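Local atomic coordinates of UPF0303 protein YBR137W (Saccharomyces cerevisiae, PDB entry 4CLC), a protein that is cytoplasmic and of unknown function, belonging to the UPF0303 family, with an HbpS-like domain related to haem-degrading proteins of the GAF clan. Residues D62-L65 with H69-F72; P58-I63 with F86-K91; G43-N48 with I165-E170. All coordinates share one frame; numbering follows the deposited sequence.

Interaction 1: residues D62-L65 with H69-F72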
loop_
_atom_site.group_PDB
_atom_site.type_symbol
_atom_site.label_atom_id
_atom_site.label_comp_id
_atom_site.label_asym_id
_atom_site.label_seq_id
_atom_site.Cartn_x
_atom_site.Cartn_y
_atom_site.Cartn_z
ATOM N N ASP D 62 -6.701 14.299 25.736
ATOM C CA ASP D 62 -7.490 14.424 24.518
ATOM C C ASP D 62 -9.010 14.284 24.748
ATOM O O ASP D 62 -9.468 13.516 25.598
ATOM C CB ASP D 62 -7.022 13.389 23.485
ATOM C CG ASP D 62 -7.664 13.594 22.105
ATOM O OD1 ASP D 62 -8.752 13.026 21.855
ATOM O OD2 ASP D 62 -7.067 14.317 21.265
ATOM N N ILE D 63 -9.801 15.032 23.991
ATOM C CA ILE D 63 -11.223 14.731 23.907
ATOM C C ILE D 63 -11.579 14.702 22.435
ATOM O O ILE D 63 -11.422 15.707 21.746
ATOM C CB ILE D 63 -12.103 15.757 24.656
ATOM C CG1 ILE D 63 -11.724 15.795 26.135
ATOM C CG2 ILE D 63 -13.588 15.430 24.490
ATOM C CD1 ILE D 63 -12.477 16.836 26.922
ATOM N N SER D 64 -12.028 13.548 21.947
ATOM C CA SER D 64 -12.374 13.405 20.549
ATOM C C SER D 64 -13.733 12.752 20.408
ATOM O O SER D 64 -14.222 12.104 21.321
ATOM C CB SER D 64 -11.317 12.589 19.810
ATOM O OG SER D 64 -10.064 13.250 19.786
ATOM N N LEU D 65 -14.361 12.935 19.261
ATOM C CA LEU D 65 -15.601 12.252 18.984
ATOM C C LEU D 65 -15.242 10.879 18.475
ATOM O O LEU D 65 -14.088 10.645 18.125
ATOM C CB LEU D 65 -16.428 13.026 17.971
ATOM C CG LEU D 65 -16.905 14.403 18.387
ATOM C CD1 LEU D 65 -17.795 14.975 17.310
ATOM C CD2 LEU D 65 -17.642 14.296 19.697
ATOM N N HIS D 69 -12.875 13.357 15.225
ATOM C CA HIS D 69 -12.828 14.810 15.357
ATOM C C HIS D 69 -12.332 15.235 16.752
ATOM O O HIS D 69 -12.944 14.921 17.769
ATOM C CB HIS D 69 -14.221 15.408 15.066
ATOM C CG HIS D 69 -14.286 16.896 15.239
ATOM N ND1 HIS D 69 -13.224 17.728 14.956
ATOM C CD2 HIS D 69 -15.287 17.699 15.680
ATOM C CE1 HIS D 69 -13.563 18.978 15.212
ATOM N NE2 HIS D 69 -14.811 18.991 15.648
ATOM N N CYS D 70 -11.250 16.004 16.785
ATOM C CA CYS D 70 -10.662 16.422 18.045
ATOM C C CYS D 70 -11.303 17.716 18.530
ATOM O O CYS D 70 -11.271 18.712 17.829
ATOM C CB CYS D 70 -9.158 16.589 17.884
ATOM S SG CYS D 70 -8.294 17.057 19.374
ATOM N N LEU D 71 -11.959 17.674 19.684
ATOM C CA LEU D 71 -12.498 18.873 20.311
ATOM C C LEU D 71 -11.456 19.599 21.175
ATOM O O LEU D 71 -11.443 20.829 21.255
ATOM C CB LEU D 71 -13.731 18.522 21.133
ATOM C CG LEU D 71 -14.767 17.708 20.355
ATOM C CD1 LEU D 71 -15.944 17.318 21.218
ATOM C CD2 LEU D 71 -15.261 18.460 19.142
ATOM N N PHE D 72 -10.601 18.820 21.836
ATOM C CA PHE D 72 -9.680 19.339 22.850
ATOM C C PHE D 72 -8.383 18.598 22.892
ATOM O O PHE D 72 -8.366 17.381 22.844
ATOM C CB PHE D 72 -10.291 19.265 24.254
ATOM C CG PHE D 72 -9.445 19.919 25.308
ATOM C CD1 PHE D 72 -9.562 21.266 25.564
ATOM C CD2 PHE D 72 -8.523 19.190 26.034
ATOM C CE1 PHE D 72 -8.775 21.879 26.523
ATOM C CE2 PHE D 72 -7.736 19.795 27.002
ATOM C CZ PHE D 72 -7.864 21.144 27.240
#

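Interaction 2: residues P58-I63 with F86-K91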
loop_
_atom_site.group_PDB
_atom_site.type_symbol
_atom_site.label_atom_id
_atom_site.label_comp_id
_atom_site.label_asym_id
_atom_site.label_seq_id
_atom_site.Cartn_x
_atom_site.Cartn_y
_atom_site.Cartn_z
ATOM N N PRO D 58 4.758 15.578 32.666
ATOM C CA PRO D 58 4.119 15.969 31.408
ATOM C C PRO D 58 3.035 14.978 31.017
ATOM O O PRO D 58 3.300 13.785 30.851
ATOM C CB PRO D 58 5.274 15.947 30.408
ATOM C CG PRO D 58 6.192 14.885 30.939
ATOM C CD PRO D 58 6.048 14.901 32.454
ATOM N N VAL D 59 1.835 15.479 30.776
ATOM C CA VAL D 59 0.721 14.603 30.489
ATOM C C VAL D 59 -0.087 15.164 29.337
ATOM O O VAL D 59 -0.270 16.373 29.238
ATOM C CB VAL D 59 -0.154 14.404 31.740
ATOM C CG1 VAL D 59 -1.467 13.779 31.393
ATOM C CG2 VAL D 59 0.573 13.541 32.722
ATOM N N ALA D 60 -0.537 14.279 28.451
ATOM C CA ALA D 60 -1.311 14.682 27.290
ATOM C C ALA D 60 -2.773 14.336 27.538
ATOM O O ALA D 60 -3.080 13.280 28.061
ATOM C CB ALA D 60 -0.785 14.020 26.038
ATOM N N ILE D 61 -3.667 15.247 27.178
ATOM C CA ILE D 61 -5.089 15.078 27.414
ATOM C C ILE D 61 -5.876 15.273 26.123
ATOM O O ILE D 61 -5.738 16.305 25.489
ATOM C CB ILE D 61 -5.585 16.076 28.479
ATOM C CG1 ILE D 61 -4.843 15.858 29.794
ATOM C CG2 ILE D 61 -7.077 15.964 28.674
ATOM C CD1 ILE D 61 -5.041 16.974 30.779
ATOM N N ASP D 62 -6.701 14.299 25.736
ATOM C CA ASP D 62 -7.490 14.424 24.518
ATOM C C ASP D 62 -9.010 14.284 24.748
ATOM O O ASP D 62 -9.468 13.516 25.598
ATOM C CB ASP D 62 -7.022 13.389 23.485
ATOM C CG ASP D 62 -7.664 13.594 22.105
ATOM O OD1 ASP D 62 -8.752 13.026 21.855
ATOM O OD2 ASP D 62 -7.067 14.317 21.265
ATOM N N ILE D 63 -9.801 15.032 23.991
ATOM C CA ILE D 63 -11.223 14.731 23.907
ATOM C C ILE D 63 -11.579 14.702 22.435
ATOM O O ILE D 63 -11.422 15.707 21.746
ATOM C CB ILE D 63 -12.103 15.757 24.656
ATOM C CG1 ILE D 63 -11.724 15.795 26.135
ATOM C CG2 ILE D 63 -13.588 15.430 24.490
ATOM C CD1 ILE D 63 -12.477 16.836 26.922
ATOM N N PHE D 86 0.854 9.205 19.617
ATOM C CA PHE D 86 0.673 7.809 19.272
ATOM C C PHE D 86 -0.114 7.069 20.365
ATOM O O PHE D 86 -1.086 6.369 20.071
ATOM C CB PHE D 86 2.025 7.149 19.046
ATOM C CG PHE D 86 2.667 7.522 17.752
ATOM C CD1 PHE D 86 2.352 6.830 16.584
ATOM C CD2 PHE D 86 3.588 8.566 17.689
ATOM C CE1 PHE D 86 2.931 7.163 15.373
ATOM C CE2 PHE D 86 4.185 8.909 16.479
ATOM C CZ PHE D 86 3.845 8.195 15.315
ATOM N N TRP D 87 0.296 7.253 21.624
ATOM C CA TRP D 87 -0.364 6.576 22.736
ATOM C C TRP D 87 -1.805 7.012 22.814
ATOM O O TRP D 87 -2.701 6.181 22.995
ATOM C CB TRP D 87 0.353 6.835 24.076
ATOM C CG TRP D 87 1.461 5.844 24.318
ATOM C CD1 TRP D 87 2.798 6.024 24.086
ATOM C CD2 TRP D 87 1.316 4.510 24.784
ATOM N NE1 TRP D 87 3.491 4.881 24.377
ATOM C CE2 TRP D 87 2.599 3.930 24.817
ATOM C CE3 TRP D 87 0.223 3.739 25.184
ATOM C CZ2 TRP D 87 2.821 2.622 25.240
ATOM C CZ3 TRP D 87 0.442 2.439 25.600
ATOM C CH2 TRP D 87 1.729 1.894 25.625
ATOM N N ILE D 88 -2.037 8.308 22.644
ATOM C CA ILE D 88 -3.395 8.818 22.666
ATOM C C ILE D 88 -4.232 8.191 21.553
ATOM O O ILE D 88 -5.364 7.787 21.791
ATOM C CB ILE D 88 -3.419 10.347 22.555
ATOM C CG1 ILE D 88 -3.000 10.950 23.893
ATOM C CG2 ILE D 88 -4.825 10.851 22.183
ATOM C CD1 ILE D 88 -3.150 12.426 23.941
ATOM N N GLN D 89 -3.660 8.080 20.354
ATOM C CA GLN D 89 -4.393 7.519 19.227
ATOM C C GLN D 89 -4.649 6.048 19.433
ATOM O O GLN D 89 -5.763 5.565 19.245
ATOM C CB GLN D 89 -3.640 7.736 17.923
ATOM C CG GLN D 89 -4.565 8.104 16.771
ATOM C CD GLN D 89 -5.332 9.423 17.008
ATOM O OE1 GLN D 89 -5.063 10.172 17.965
ATOM N NE2 GLN D 89 -6.284 9.713 16.119
ATOM N N ARG D 90 -3.607 5.345 19.861
ATOM C CA ARG D 90 -3.710 3.923 20.119
ATOM C C ARG D 90 -4.667 3.574 21.278
ATOM O O ARG D 90 -5.422 2.592 21.183
ATOM C CB ARG D 90 -2.322 3.363 20.361
ATOM C CG ARG D 90 -1.409 3.546 19.186
ATOM C CD ARG D 90 -0.055 2.959 19.426
ATOM N NE ARG D 90 -0.154 1.557 19.820
ATOM C CZ ARG D 90 0.192 1.086 21.017
ATOM N NH1 ARG D 90 0.688 1.893 21.945
ATOM N NH2 ARG D 90 0.047 -0.197 21.279
ATOM N N LYS D 91 -4.673 4.361 22.353
ATOM C CA LYS D 91 -5.602 4.060 23.438
ATOM C C LYS D 91 -7.039 4.307 22.998
ATOM O O LYS D 91 -7.911 3.447 23.165
ATOM C CB LYS D 91 -5.294 4.886 24.683
ATOM C CG LYS D 91 -3.972 4.564 25.336
ATOM C CD LYS D 91 -3.850 5.245 26.679
ATOM C CE LYS D 91 -2.418 5.223 27.190
ATOM N NZ LYS D 91 -2.303 5.967 28.488
#

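Interaction 3: residues G43-N48 with I165-E170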
loop_
_atom_site.group_PDB
_atom_site.type_symbol
_atom_site.label_atom_id
_atom_site.label_comp_id
_atom_site.label_asym_id
_atom_site.label_seq_id
_atom_site.Cartn_x
_atom_site.Cartn_y
_atom_site.Cartn_z
ATOM N N GLY D 43 -11.988 19.574 29.521
ATOM C CA GLY D 43 -10.573 19.438 29.254
ATOM C C GLY D 43 -9.684 20.280 30.156
ATOM O O GLY D 43 -8.596 19.842 30.543
ATOM N N THR D 44 -10.115 21.499 30.479
ATOM C CA THR D 44 -9.261 22.376 31.277
ATOM C C THR D 44 -9.370 21.959 32.735
ATOM O O THR D 44 -8.401 22.013 33.489
ATOM C CB THR D 44 -9.605 23.892 31.098
ATOM O OG1 THR D 44 -11.000 24.124 31.302
ATOM C CG2 THR D 44 -9.237 24.354 29.709
ATOM N N TYR D 45 -10.556 21.496 33.102
ATOM C CA TYR D 45 -10.791 20.905 34.406
ATOM C C TYR D 45 -9.765 19.807 34.713
ATOM O O TYR D 45 -9.025 19.874 35.702
ATOM C CB TYR D 45 -12.208 20.343 34.438
ATOM C CG TYR D 45 -12.637 19.751 35.756
ATOM C CD1 TYR D 45 -12.840 20.558 36.866
ATOM C CD2 TYR D 45 -12.887 18.388 35.881
ATOM C CE1 TYR D 45 -13.263 20.025 38.070
ATOM C CE2 TYR D 45 -13.313 17.843 37.082
ATOM C CZ TYR D 45 -13.500 18.670 38.175
ATOM O OH TYR D 45 -13.914 18.141 39.376
ATOM N N ILE D 46 -9.713 18.815 33.834
ATOM C CA ILE D 46 -8.726 17.754 33.916
ATOM C C ILE D 46 -7.315 18.299 33.862
ATOM O O ILE D 46 -6.409 17.758 34.499
ATOM C CB ILE D 46 -8.907 16.740 32.767
ATOM C CG1 ILE D 46 -10.327 16.186 32.770
ATOM C CG2 ILE D 46 -7.877 15.626 32.849
ATOM C CD1 ILE D 46 -10.558 15.252 31.660
ATOM N N ARG D 47 -7.117 19.362 33.093
ATOM C CA ARG D 47 -5.771 19.874 32.916
ATOM C C ARG D 47 -5.316 20.416 34.248
ATOM O O ARG D 47 -4.177 20.193 34.662
ATOM C CB ARG D 47 -5.695 20.954 31.831
ATOM C CG ARG D 47 -4.260 21.431 31.558
ATOM C CD ARG D 47 -4.223 22.553 30.544
ATOM N NE ARG D 47 -2.870 23.046 30.344
ATOM C CZ ARG D 47 -2.320 23.984 31.098
ATOM N NH1 ARG D 47 -3.025 24.503 32.095
ATOM N NH2 ARG D 47 -1.079 24.397 30.872
ATOM N N ASN D 48 -6.224 21.108 34.921
ATOM C CA ASN D 48 -5.944 21.636 36.245
ATOM C C ASN D 48 -5.659 20.462 37.180
ATOM O O ASN D 48 -4.596 20.391 37.812
ATOM C CB ASN D 48 -7.117 22.478 36.754
ATOM C CG ASN D 48 -7.108 22.632 38.265
ATOM O OD1 ASN D 48 -8.014 22.153 38.961
ATOM N ND2 ASN D 48 -6.100 23.339 38.780
ATOM N N ILE D 165 -16.022 11.615 36.441
ATOM C CA ILE D 165 -17.132 11.490 37.404
ATOM C C ILE D 165 -17.268 12.734 38.298
ATOM O O ILE D 165 -18.383 13.184 38.590
ATOM C CB ILE D 165 -16.966 10.240 38.309
ATOM C CG1 ILE D 165 -17.209 8.961 37.515
ATOM C CG2 ILE D 165 -17.918 10.293 39.488
ATOM C CD1 ILE D 165 -17.399 7.747 38.383
ATOM N N ALA D 166 -16.136 13.285 38.730
ATOM C CA ALA D 166 -16.150 14.558 39.442
ATOM C C ALA D 166 -16.821 15.660 38.621
ATOM O O ALA D 166 -17.710 16.353 39.123
ATOM C CB ALA D 166 -14.752 14.969 39.809
ATOM N N PHE D 167 -16.402 15.814 37.364
ATOM C CA PHE D 167 -16.974 16.826 36.472
ATOM C C PHE D 167 -18.464 16.600 36.261
ATOM O O PHE D 167 -19.265 17.542 36.273
ATOM C CB PHE D 167 -16.260 16.829 35.121
ATOM C CG PHE D 167 -16.740 17.903 34.183
ATOM C CD1 PHE D 167 -17.810 17.678 33.339
ATOM C CD2 PHE D 167 -16.109 19.141 34.137
ATOM C CE1 PHE D 167 -18.251 18.667 32.478
ATOM C CE2 PHE D 167 -16.547 20.138 33.269
ATOM C CZ PHE D 167 -17.613 19.897 32.442
ATOM N N ALA D 168 -18.829 15.341 36.054
ATOM C CA ALA D 168 -20.226 14.997 35.862
ATOM C C ALA D 168 -21.009 15.349 37.119
ATOM O O ALA D 168 -22.198 15.706 37.049
ATOM C CB ALA D 168 -20.377 13.534 35.534
ATOM N N ASN D 169 -20.324 15.277 38.264
ATOM C CA ASN D 169 -20.984 15.464 39.548
ATOM C C ASN D 169 -21.168 16.929 39.897
ATOM O O ASN D 169 -21.755 17.233 40.925
ATOM C CB ASN D 169 -20.221 14.747 40.676
ATOM C CG ASN D 169 -20.945 13.483 41.179
ATOM O OD1 ASN D 169 -22.163 13.346 41.065
ATOM N ND2 ASN D 169 -20.181 12.556 41.730
ATOM N N GLU D 170 -20.700 17.845 39.057
ATOM C CA GLU D 170 -21.083 19.232 39.286
ATOM C C GLU D 170 -22.224 19.640 38.355
ATOM O O GLU D 170 -22.059 19.762 37.132
ATOM C CB GLU D 170 -19.911 20.188 39.110
ATOM C CG GLU D 170 -18.684 19.826 39.894
ATOM C CD GLU D 170 -17.812 21.032 40.185
ATOM O OE1 GLU D 170 -18.171 22.163 39.784
ATOM O OE2 GLU D 170 -16.748 20.842 40.809
#

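Interaction 1: residues D62-L65 with H69-F72
I63 and F72 are joined across the hairpin by two backbone hydrogen bonds, I63 N to F72 O at 3.0 Å and F72 N to I63 O at 3.2 Å, the signature of an antiparallel hydrogen-bonded pair. I63 O also accepts from L71 N at 2.9 Å. One oxygen therefore grips two successive amides, both lying in its carbonyl plane, and the bond from L71 is the more bent of the two (141° at the hydrogen). S64 and C70 follow as a non-hydrogen-bonded pair with CA atoms 4.3 Å apart, and L65 N donates to H69 O over 2.9 Å toward the turn.

Among the apolar contacts, I63 CB meets F72 CB at 4.0 Å. With F72 CG anti to its amide nitrogen (chi1 -174°), the ring leads off toward F40 and T44 of helix 36-53. L65 CD2 touches L71 CD1 at 3.8 Å, the two leucines crossing at about a right angle, while L65 CD1 sits at the edge of the H69 imidazole, 4.0 Å from H69 CD2.

Polar partners extend the contact: D62 OD2 forms a salt bridge with R73 further along strand 70-75, and H69 ND1 bonds an acidic side chain of another protein chain. L71 and F72 facing the single residue I63, with L71 psi at -36°, make a classic beta bulge in the hairpin of strands 60-64 and 70-75.

Interaction 2: residues P58-I63 with F86-K91
The seating of helix 84-98 on one face of the central beta-sheet runs, in this contact, through I88, which meets A60 and D62 of strand 60-64. The short strand and helix axes come within 9.4 Å, their N-to-C directions 39° apart. The closest CA atoms across the contact are D62 CA and I88 CA, at 7.2 Å. I88 alone of its turn reaches the strand, and it does so with both branches. CG1 stands anti to the carbonyl carbon (chi1 -75°) and the chain runs on extended (chi2 -173°), which carries CD1 to A60 CB at 3.5 Å. The shorter branch meets the next residue on the same face: I88 CG2 is 3.6 Å from D62 CB and 3.9 Å from D62 CG, so the methyl lies beside the root of the carboxylate, with the two side chains slanting across each other. I61, between these two, points the other way, to I46 of helix 36-53. Nearby, I88 also touches R73 and S149 on the strands flanking 60-64. With alanine at I88, CG2 and CD1 are gone, and A60 CB and the D62 methylene would probably face a gap between helix and sheet. No hydrogen bond crosses between the segments, so adhesion here is apolar, and the buried carboxylate of D62 turns to R73 for its salt bridge. Hydrocarbon packed against the base of that carboxylate is likely to lower the local polarity and so to strengthen the pairing of D62 with R73.

Interaction 3: residues G43-N48 with I165-E170
The backbones of 43-48 and 165-170 come nearest at Y45 and F167, whose CA atoms are 7.7 Å apart. The first segment is regular helix, with R47 N bonded to G43 O and N48 N to T44 O. The second is the last turn of helix 153-168 as it gives way to loop, where E170 N bonds to F167 O.

Both aromatic side chains point across the gap, each with CG anti to its own amide nitrogen (chi1 -177° for Y45, -176° for F167), and their rings form an edge-to-face pair. F167 turns its edge to the face of Y45, with centroids 5.5 Å apart and planes at 63°. The contact is led by F167 CD2, which lies over that face, 3.7 Å from Y45 CD2. F167 CB comes from the same side, beyond the ring's CD2-CE2 edge, 3.7 Å from Y45 CE2.

Within the HbpS-like fold of the GAF clan, helix 36-53, which precedes strand 60-64, here packs beside the end of helix 153-168, the last helix of the chain. F167 also touches D41 and L42 of helix 36-53 and L31 of strand 30-31.

A166 meets Y45 at the ring edge, near its plane: A166 CB is 3.3 Å from Y45 OH. V2 of the N-terminal segment touches both Y45 and A166. At the solvent side, the extended chain of E170 brings its carboxylate toward the phenol, but E170 OE2 stays 4.2 Å from Y45 OH, too far for a hydrogen bond.

Overall arrangement
Interactions 1 and 2 share D62 and I63; both use strand 60-64, and their centres are about 10 Å apart. Interaction 1 ties that strand to its hairpin neighbour, whereas interaction 2 covers the face carrying A60 and D62 with helix 84-98. I61 and I63 project to the other face, toward helix 36-53, which also takes part in interaction 3: I61 CD1 is 3.7 Å from R47 CA, and I63 CD1 is 3.8 Å from G43 N. F72 reaches the same helix, with F72 CZ 3.5 Å from G43 C. Interaction 3, its centre about 15 Å from that of interaction 1 and about 17 Å from that of interaction 2, joins helix 36-53 to helix 153-168.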